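Local coordinates for protein Beta/alpha-amylase (Paenibacillus polymyxa, PDB 3VOC) that hydrolyses alpha-1,4-glucosidic linkages in starch, this chain being the family 14 beta-amylase part, which releases maltose from non-reducing chain ends, at residues A[305-310]-A[348-354]. Numbering follows the deposited sequence.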
# COMPACT_ATOMS: atom_id res chain seq x y z
N TYR A 305 -15.13 1.66 2.73
CA TYR A 305 -14.10 1.17 3.65
C TYR A 305 -14.59 -0.02 4.47
O TYR A 305 -13.80 -0.89 4.82
CB TYR A 305 -13.65 2.27 4.60
CG TYR A 305 -12.76 3.32 3.99
CD1 TYR A 305 -11.55 2.97 3.37
CD2 TYR A 305 -13.09 4.66 4.05
CE1 TYR A 305 -10.73 3.93 2.81
CE2 TYR A 305 -12.27 5.63 3.50
CZ TYR A 305 -11.10 5.26 2.88
OH TYR A 305 -10.27 6.23 2.34
N ASN A 306 -15.89 -0.07 4.78
CA ASN A 306 -16.40 -1.23 5.53
C ASN A 306 -16.12 -2.51 4.74
O ASN A 306 -15.64 -3.50 5.27
CB ASN A 306 -17.91 -1.12 5.82
CG ASN A 306 -18.23 -0.12 6.93
OD1 ASN A 306 -17.67 -0.17 8.04
ND2 ASN A 306 -19.18 0.76 6.65
N ARG A 307 -16.44 -2.47 3.45
CA ARG A 307 -16.27 -3.64 2.60
C ARG A 307 -14.80 -3.95 2.37
O ARG A 307 -14.42 -5.11 2.34
CB ARG A 307 -16.95 -3.42 1.26
CG ARG A 307 -17.29 -4.72 0.55
CD ARG A 307 -18.01 -4.40 -0.74
NE ARG A 307 -17.07 -4.18 -1.83
CZ ARG A 307 -17.38 -3.61 -2.99
NH1 ARG A 307 -18.60 -3.12 -3.18
NH2 ARG A 307 -16.46 -3.50 -3.95
N LEU A 308 -13.99 -2.92 2.17
CA LEU A 308 -12.58 -3.13 1.89
C LEU A 308 -11.90 -3.77 3.10
O LEU A 308 -11.10 -4.71 2.95
CB LEU A 308 -11.89 -1.79 1.56
CG LEU A 308 -10.40 -1.86 1.19
CD1 LEU A 308 -10.15 -2.71 -0.06
CD2 LEU A 308 -9.86 -0.47 0.96
N ILE A 309 -12.23 -3.28 4.29
CA ILE A 309 -11.59 -3.77 5.52
C ILE A 309 -12.11 -5.17 5.84
O ILE A 309 -11.36 -6.01 6.33
CB ILE A 309 -11.70 -2.74 6.68
CG1 ILE A 309 -10.86 -1.49 6.33
CG2 ILE A 309 -11.14 -3.31 7.99
CD1 ILE A 309 -11.21 -0.23 7.17
N GLN A 310 -13.38 -5.43 5.51
CA GLN A 310 -13.91 -6.80 5.56
C GLN A 310 -13.08 -7.80 4.74
O GLN A 310 -12.91 -8.96 5.16
CB GLN A 310 -15.38 -6.86 5.12
CG GLN A 310 -16.01 -8.28 5.26
CD GLN A 310 -15.99 -8.82 6.67
OE1 GLN A 310 -15.63 -9.99 6.91
NE2 GLN A 310 -16.37 -7.97 7.63
N ILE A 348 -13.37 1.24 12.06
CA ILE A 348 -13.91 0.14 11.27
C ILE A 348 -13.10 -1.14 11.50
O ILE A 348 -13.68 -2.20 11.79
CB ILE A 348 -14.00 0.48 9.79
CG1 ILE A 348 -14.96 1.66 9.59
CG2 ILE A 348 -14.41 -0.78 8.95
CD1 ILE A 348 -14.93 2.29 8.20
N ALA A 349 -11.78 -1.05 11.36
CA ALA A 349 -10.92 -2.20 11.62
C ALA A 349 -11.16 -2.80 13.02
O ALA A 349 -11.31 -4.02 13.16
CB ALA A 349 -9.46 -1.82 11.44
N ASN A 350 -11.21 -1.96 14.05
CA ASN A 350 -11.46 -2.48 15.42
C ASN A 350 -12.83 -3.11 15.58
O ASN A 350 -12.96 -4.14 16.23
CB ASN A 350 -11.25 -1.41 16.50
CG ASN A 350 -9.78 -1.15 16.76
OD1 ASN A 350 -8.92 -1.99 16.48
ND2 ASN A 350 -9.48 0.03 17.27
N ALA A 351 -13.84 -2.48 14.98
CA ALA A 351 -15.21 -3.03 14.99
C ALA A 351 -15.24 -4.44 14.41
O ALA A 351 -16.03 -5.29 14.84
CB ALA A 351 -16.16 -2.13 14.21
N LYS A 352 -14.36 -4.70 13.43
CA LYS A 352 -14.29 -5.99 12.75
C LYS A 352 -13.25 -6.94 13.32
O LYS A 352 -13.16 -8.10 12.90
CB LYS A 352 -14.05 -5.80 11.25
CG LYS A 352 -15.14 -5.02 10.56
CD LYS A 352 -15.00 -5.10 9.06
CE LYS A 352 -16.11 -4.36 8.36
NZ LYS A 352 -17.34 -5.18 8.21
N GLY A 353 -12.46 -6.49 14.28
CA GLY A 353 -11.40 -7.33 14.81
C GLY A 353 -10.26 -7.52 13.81
O GLY A 353 -9.60 -8.56 13.82
N VAL A 354 -10.03 -6.53 12.96
CA VAL A 354 -8.84 -6.52 12.10
C VAL A 354 -7.70 -5.84 12.85
O VAL A 354 -7.83 -4.69 13.28
CB VAL A 354 -9.11 -5.81 10.75
CG1 VAL A 354 -7.83 -5.69 9.92
CG2 VAL A 354 -10.18 -6.59 9.95
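I309 overlaps I348, A349 and V354: its CD1 lies 3.7 Å from CG2 of I348, while its CG2 is 4.1 Å from CB of A349 and 3.9 Å from CG2 of V354. CB of Y305 extends this apolar patch, 3.8 Å from CD1 of I348; the phenol leads away, and its OH hydrogen-bonds E297. Toward solvent, the K352 aliphatic chain runs over N306 and I309, with CE 3.2 Å from the backbone O of N306, an acceptor already used by the backbone N of Q310 (3.0 Å), and CD 4.3 Å from C of I309. The segments bury 370 Å² between them, both sides summed, with I309, I348 and K352 giving the largest shares. G353, at phi 71°, ends its helix in a Schellman motif (V354 N to A349 O, 2.8 Å), turning V354 back toward I309. The axes of 305-310 and 348-352 approach to 9.8 Å and cross at -52°. Helices 305-315 and 338-352 flank strand 318-321 in the TIM barrel; I309, A349 and V354 all touch L319 there.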